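Local coordinates for protein fructosyl amine:oxygen oxidoreductase (Neosartorya fumigata, PDB 4WCT) that probably oxidises fructosyl amines (Amadori products) with the help of bound flavin-adenine dinucleotide, acting as a deglycating enzyme, at residues A97-K100 and A101-D105; F189-A192 and K193-V197. All coordinates share one frame; numbering follows the deposited sequence. Where two conformers were deposited one is given.

Contact 1. Residues A97-K100 and A101-D105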
ATOM      1  N   ALA A  97     -10.443 -10.233  -8.006  1.00  9.15           N
ATOM      2  CA  ALA A  97      -9.742 -11.417  -7.520  1.00 11.59           C
ATOM      3  C   ALA A  97      -9.438 -11.295  -6.029  1.00 11.45           C
ATOM      4  O   ALA A  97      -9.553 -12.264  -5.258  1.00 10.71           O
ATOM      5  CB  ALA A  97      -8.442 -11.619  -8.291  1.00 12.50           C
ATOM      6  N   ALA A  98      -9.019 -10.110  -5.611  1.00  9.87           N
ATOM      7  CA  ALA A  98      -8.642  -9.922  -4.225  1.00  8.98           C
ATOM      8  C   ALA A  98      -9.858 -10.120  -3.338  1.00  9.07           C
ATOM      9  O   ALA A  98      -9.755 -10.746  -2.288  1.00 10.35           O
ATOM     10  CB  ALA A  98      -8.035  -8.536  -4.008  1.00  8.87           C
ATOM     11  N   LEU A  99     -10.992  -9.534  -3.715  1.00 10.40           N
ATOM     12  CA  LEU A  99     -12.186  -9.622  -2.890  1.00  9.93           C
ATOM     13  C   LEU A  99     -12.566 -11.091  -2.703  1.00 10.20           C
ATOM     14  O   LEU A  99     -12.930 -11.538  -1.606  1.00 10.86           O
ATOM     15  CB  LEU A  99     -13.352  -8.848  -3.528  1.00 11.20           C
ATOM     16  CG  LEU A  99     -14.687  -8.908  -2.767  1.00 12.40           C
ATOM     17  CD1 LEU A  99     -14.540  -8.301  -1.377  1.00 12.06           C
ATOM     18  CD2 LEU A  99     -15.775  -8.196  -3.533  1.00 16.83           C
ATOM     19  N   LYS A 100     -12.609 -11.811  -3.808  1.00 10.56           N
ATOM     20  CA  LYS A 100     -12.980 -13.227  -3.770  1.00 13.65           C
ATOM     21  C   LYS A 100     -12.093 -13.995  -2.811  1.00 12.44           C
ATOM     22  O   LYS A 100     -12.553 -14.805  -1.999  1.00 12.89           O
ATOM     23  CB  LYS A 100     -12.899 -13.789  -5.185  1.00 14.70           C
ATOM     24  CG  LYS A 100     -13.154 -15.287  -5.262  1.00 20.91           C
ATOM     25  CD  LYS A 100     -13.242 -15.753  -6.719  1.00 27.33           C
ATOM     26  CE  LYS A 100     -13.609 -17.237  -6.792  1.00 36.03           C
ATOM     27  NZ  LYS A 100     -13.218 -17.884  -8.074  1.00 40.66           N
ATOM     28  N   ALA A 101     -10.804 -13.714  -2.848  1.00 10.45           N
ATOM     29  CA  ALA A 101      -9.851 -14.397  -1.994  1.00  9.27           C
ATOM     30  C   ALA A 101      -9.898 -13.973  -0.520  1.00  9.93           C
ATOM     31  O   ALA A 101      -9.768 -14.817   0.350  1.00 10.14           O
ATOM     32  CB  ALA A 101      -8.442 -14.237  -2.565  1.00 10.41           C
ATOM     33  N   TRP A 102     -10.176 -12.703  -0.229  1.00  8.17           N
ATOM     34  CA  TRP A 102     -10.348 -12.252   1.129  1.00  7.98           C
ATOM     35  C   TRP A 102     -11.511 -12.973   1.773  1.00  9.02           C
ATOM     36  O   TRP A 102     -11.585 -13.045   3.000  1.00 10.57           O
ATOM     37  CB  TRP A 102     -10.603 -10.729   1.193  1.00  8.02           C
ATOM     38  CG  TRP A 102      -9.352  -9.896   1.114  1.00  6.85           C
ATOM     39  CD1 TRP A 102      -9.065  -8.991   0.147  1.00  8.21           C
ATOM     40  CD2 TRP A 102      -8.285  -9.822   2.063  1.00  7.33           C
ATOM     41  NE1 TRP A 102      -7.879  -8.366   0.421  1.00  8.82           N
ATOM     42  CE2 TRP A 102      -7.338  -8.921   1.542  1.00  7.63           C
ATOM     43  CE3 TRP A 102      -7.957 -10.540   3.225  1.00  8.62           C
ATOM     44  CZ2 TRP A 102      -6.124  -8.636   2.202  1.00  8.32           C
ATOM     45  CZ3 TRP A 102      -6.782 -10.227   3.892  1.00  9.93           C
ATOM     46  CH2 TRP A 102      -5.883  -9.281   3.361  1.00  8.85           C
ATOM     47  N   LYS A 103     -12.483 -13.398   0.959  1.00  9.66           N
ATOM     48  CA  LYS A 103     -13.670 -14.016   1.498  1.00  9.55           C
ATOM     49  C   LYS A 103     -13.513 -15.528   1.586  1.00 11.62           C
ATOM     50  O   LYS A 103     -14.425 -16.213   2.098  1.00 11.93           O
ATOM     51  CB  LYS A 103     -14.884 -13.664   0.631  1.00 11.91           C
ATOM     52  CG  LYS A 103     -15.284 -12.203   0.789  1.00 14.13           C
ATOM     53  CD  LYS A 103     -16.631 -11.903   0.148  1.00 17.56           C
ATOM     54  CE  LYS A 103     -16.635 -12.045  -1.366  1.00 22.33           C
ATOM     55  NZ  LYS A 103     -17.846 -11.439  -2.024  1.00 26.89           N
ATOM     56  N   THR A 104     -12.434 -16.085   1.033  1.00 10.01           N
ATOM     57  CA  THR A 104     -12.358 -17.539   0.833  0.50 13.75           C
ATOM     58  C   THR A 104     -11.045 -18.192   1.291  1.00 11.75           C
ATOM     59  O   THR A 104     -11.039 -19.306   1.827  1.00 11.88           O
ATOM     60  CB  THR A 104     -12.655 -17.905  -0.639  0.50 16.08           C
ATOM     61  OG1 THR A 104     -14.051 -17.724  -0.887  0.50 22.68           O
ATOM     62  CG2 THR A 104     -12.325 -19.368  -0.932  0.50 18.07           C
ATOM     63  N   ASP A 105      -9.913 -17.581   0.962  1.00  8.88           N
ATOM     64  CA  ASP A 105      -8.613 -18.247   1.185  1.00 10.02           C
ATOM     65  C   ASP A 105      -8.337 -18.351   2.678  1.00  9.56           C
ATOM     66  O   ASP A 105      -8.284 -17.321   3.371  1.00  8.84           O
ATOM     67  CB  ASP A 105      -7.504 -17.426   0.508  1.00  9.33           C
ATOM     68  CG  ASP A 105      -6.136 -18.080   0.552  1.00 10.33           C
ATOM     69  OD1 ASP A 105      -5.793 -18.805   1.525  1.00 10.53           O
ATOM     70  OD2 ASP A 105      -5.348 -17.758  -0.401  1.00 12.19           O
TER
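The carbonyl oxygen of Ala98 receives the amide of Trp102 at 2.9 Å between O and N, with an N-H...O angle of 159°, and the indole of the same residue crowds in beside that bond. CG of Trp102 stands beside its own backbone N (chi1 -82°), which turns the ring back over the preceding turn. CD1 of the indole thus comes 3.1 Å from Ala98 O, reaching the oxygen obliquely, and meets the CB methyl of Ala98 at 4.3 Å. NE1 is carried past this oxygen and spends its hydrogen on the carbonyl oxygen of Met391, which should help to fix the rotation of the indole.

One residue earlier, the amide of Ala101 reaches Ala97 O at 3.1 Å from its N, an ordinary helical bond. The pattern then frays, as it commonly does where a helix runs out. Lys103 N divides itself between two weak bonds, to Leu99 O at 3.2 Å and to Lys100 O, while Ala101 O collects the amides of both Thr104 and Asp105, the latter at 2.8 Å from N to O. The aliphatic chain of Lys103, bent at chi3 (-66°), lies across Leu99, where CE touches CG of the leucine at 3.9 Å and NZ stays close over the same side chain.

This is the C-terminal turn of helix 86-102, with Ala98, Leu99 and Trp102 buried. Ala98, Ala101 and Trp102 pack on the start of helix 393-404 at Pro394 and Thr395; the indole also meets the ring of Phe112, and the Trp102 side chain is about 8 Å from the bound FAD. Leu99 faces Met74 of strand 72-75 and Phe112 of strand 112-113, so the helix end is wedged between a second helix and two strands.

Contact 2. Residues F189-A192 and K193-V197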
ATOM      1  N   PHE A 189       3.319 -15.289   5.596  1.00  7.94           N
ATOM      2  CA  PHE A 189       4.685 -15.660   5.946  1.00  9.18           C
ATOM      3  C   PHE A 189       4.705 -17.019   6.645  1.00  8.05           C
ATOM      4  O   PHE A 189       5.430 -17.918   6.202  1.00  9.26           O
ATOM      5  CB  PHE A 189       5.281 -14.578   6.852  1.00  9.17           C
ATOM      6  CG  PHE A 189       6.438 -15.032   7.690  1.00 11.81           C
ATOM      7  CD1 PHE A 189       7.698 -15.189   7.140  1.00 14.03           C
ATOM      8  CD2 PHE A 189       6.295 -15.191   9.042  1.00 13.51           C
ATOM      9  CE1 PHE A 189       8.786 -15.541   7.932  1.00 15.75           C
ATOM     10  CE2 PHE A 189       7.390 -15.512   9.851  1.00 15.41           C
ATOM     11  CZ  PHE A 189       8.604 -15.790   9.275  1.00 15.34           C
ATOM     12  N   ASN A 190       3.850 -17.194   7.658  1.00  8.75           N
ATOM     13  CA  ASN A 190       3.819 -18.448   8.430  1.00 10.33           C
ATOM     14  C   ASN A 190       3.506 -19.621   7.521  1.00 10.98           C
ATOM     15  O   ASN A 190       4.134 -20.695   7.607  1.00 10.70           O
ATOM     16  CB  ASN A 190       2.769 -18.379   9.531  1.00 10.62           C
ATOM     17  CG  ASN A 190       3.225 -17.551  10.722  1.00 11.78           C
ATOM     18  OD1 ASN A 190       4.417 -17.289  10.878  1.00 13.61           O
ATOM     19  ND2 ASN A 190       2.292 -17.129  11.554  1.00 11.27           N
ATOM     20  N   GLU A 191       2.561 -19.423   6.613  1.00  9.87           N
ATOM     21  CA  GLU A 191       2.149 -20.515   5.746  1.00 10.02           C
ATOM     22  C   GLU A 191       3.179 -20.802   4.665  1.00 11.01           C
ATOM     23  O   GLU A 191       3.497 -21.973   4.386  1.00 10.22           O
ATOM     24  CB  GLU A 191       0.770 -20.235   5.153  1.00 11.23           C
ATOM     25  CG  GLU A 191       0.293 -21.316   4.223  1.00 10.90           C
ATOM     26  CD  GLU A 191      -0.103 -22.598   4.923  1.00 13.91           C
ATOM     27  OE1 GLU A 191       0.109 -22.722   6.157  1.00 14.27           O
ATOM     28  OE2 GLU A 191      -0.706 -23.447   4.214  1.00 13.28           O
ATOM     29  N   ALA A 192       3.780 -19.756   4.074  1.00  9.75           N
ATOM     30  CA  ALA A 192       4.865 -19.998   3.116  1.00 10.24           C
ATOM     31  C   ALA A 192       6.004 -20.766   3.785  1.00  9.54           C
ATOM     32  O   ALA A 192       6.570 -21.715   3.213  1.00 10.36           O
ATOM     33  CB  ALA A 192       5.372 -18.673   2.530  1.00 10.27           C
ATOM     34  N   LYS A 193       6.328 -20.416   5.019  0.50 10.01           N
ATOM     35  CA  LYS A 193       7.430 -21.086   5.710  0.50  9.99           C
ATOM     36  C   LYS A 193       7.062 -22.526   6.094  0.50 10.58           C
ATOM     37  O   LYS A 193       7.910 -23.430   6.077  0.50 10.28           O
ATOM     38  CB  LYS A 193       7.835 -20.283   6.940  0.50 11.82           C
ATOM     39  CG  LYS A 193       8.786 -20.998   7.883  0.50 12.95           C
ATOM     40  CD  LYS A 193       9.405 -20.007   8.864  0.50 14.78           C
ATOM     41  CE  LYS A 193      10.602 -20.595   9.589  0.50 14.51           C
ATOM     42  NZ  LYS A 193      11.107 -19.612  10.569  0.50 17.28           N
ATOM     43  N   ARG A 194       5.796 -22.749   6.426  1.00 10.36           N
ATOM     44  CA  ARG A 194       5.318 -24.117   6.704  1.00 10.12           C
ATOM     45  C   ARG A 194       5.437 -24.989   5.455  1.00 10.08           C
ATOM     46  O   ARG A 194       5.768 -26.187   5.548  1.00 12.53           O
ATOM     47  CB  ARG A 194       3.868 -24.088   7.205  1.00 11.48           C
ATOM     48  CG  ARG A 194       3.358 -25.429   7.675  1.00 11.22           C
ATOM     49  CD  ARG A 194       1.891 -25.369   8.113  1.00 12.49           C
ATOM     50  NE  ARG A 194       0.994 -25.304   6.983  1.00 12.50           N
ATOM     51  CZ  ARG A 194       0.271 -26.312   6.515  1.00 14.32           C
ATOM     52  NH1 ARG A 194       0.367 -27.517   7.074  1.00 12.01           N
ATOM     53  NH2 ARG A 194      -0.626 -26.082   5.561  1.00 15.88           N
ATOM     54  N   LEU A 195       5.178 -24.400   4.283  1.00 10.16           N
ATOM     55  CA  LEU A 195       5.207 -25.110   3.024  1.00 10.94           C
ATOM     56  C   LEU A 195       6.599 -25.235   2.430  1.00 11.98           C
ATOM     57  O   LEU A 195       6.759 -25.755   1.328  1.00 15.40           O
ATOM     58  CB  LEU A 195       4.267 -24.459   2.020  1.00 11.64           C
ATOM     59  CG  LEU A 195       2.803 -24.488   2.396  1.00 12.49           C
ATOM     60  CD1 LEU A 195       1.948 -23.790   1.352  1.00 13.24           C
ATOM     61  CD2 LEU A 195       2.309 -25.922   2.556  1.00 15.66           C
ATOM     62  N   GLY A 196       7.567 -24.603   3.082  1.00 10.70           N
ATOM     63  CA  GLY A 196       8.994 -24.866   2.803  1.00 13.36           C
ATOM     64  C   GLY A 196       9.825 -23.737   2.227  1.00 14.01           C
ATOM     65  O   GLY A 196      11.023 -23.928   1.893  1.00 11.97           O
ATOM     66  N   VAL A 197       9.241 -22.542   2.126  1.00 11.11           N
ATOM     67  CA  VAL A 197      10.028 -21.377   1.658  1.00 10.50           C
ATOM     68  C   VAL A 197      11.036 -21.024   2.724  1.00 10.50           C
ATOM     69  O   VAL A 197      10.737 -21.063   3.909  1.00 10.99           O
ATOM     70  CB  VAL A 197       9.084 -20.179   1.369  1.00 10.78           C
ATOM     71  CG1 VAL A 197       9.892 -18.922   1.028  1.00 13.73           C
ATOM     72  CG2 VAL A 197       8.119 -20.598   0.265  1.00 12.02           C
TER
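Glu191 lies alongside Arg194, both pointing the same way, and its carboxylate overlaps the edge of the guanidinium just where the helix closes in a Schellman motif. The salt bridge is side-on and two-pronged: NE of Arg194 reaches OE1 of Glu191 at 2.9 Å, from above the carboxylate plane, and NH2 meets OE2 at 3.0 Å on its syn side. The bend of the arginine chain at chi3 (76°) brings this edge round to the acid, and the two flat groups end 31° apart. Two bonds, one to each oxygen, should hold the carboxylate against rotation. Leu195 adds an apolar flank, its CD1 lying 3.9 Å from OE2 of Glu191.

Just after this pair, the chain turns out of the helix at Gly196; at phi 115° a CB would be jammed against the carbonyl oxygen of Leu195, which calls for glycine. Its amide bonds weakly to both Lys193 O and Ala192 O. Ala192 and Val197 face helix 35-46, at Ala41 and Ala45 respectively, and Val197 reaches Val52 and Val54 of strand 52-56, joining the turn to what is probably a Rossmann-type FAD-binding unit. The bond that closes the motif runs from Val197 N to Ala192 O at 3.0 Å, and the CG2 methyl of Val197 rests 4.0 Å from Ala192 CB.

How the contacts relate
Read from the N terminus, the two contacts are in series, neither nested nor crossed, and each is local: contact 1 ends helix 86-102, contact 2 ends helix 181-194. Neither closes a long loop. Their centres are 20 Å apart and their nearest atoms about 7 Å, without touching. What relates them is a shared neighbourhood. Helix 35-46 is met by contact 2 along its side, while Asp105 of contact 1 forms a salt bridge with Arg46 at its end; Val107 takes part in both, its backbone N bonding to Asp105 OD1 and the residue touching the Glu191 side chain. Contact 1 ties its helix to helix 393-404 and strand 72-75, whereas contact 2 delivers the chain to strand 198-201, one of the six-stranded sheet's two outermost strands.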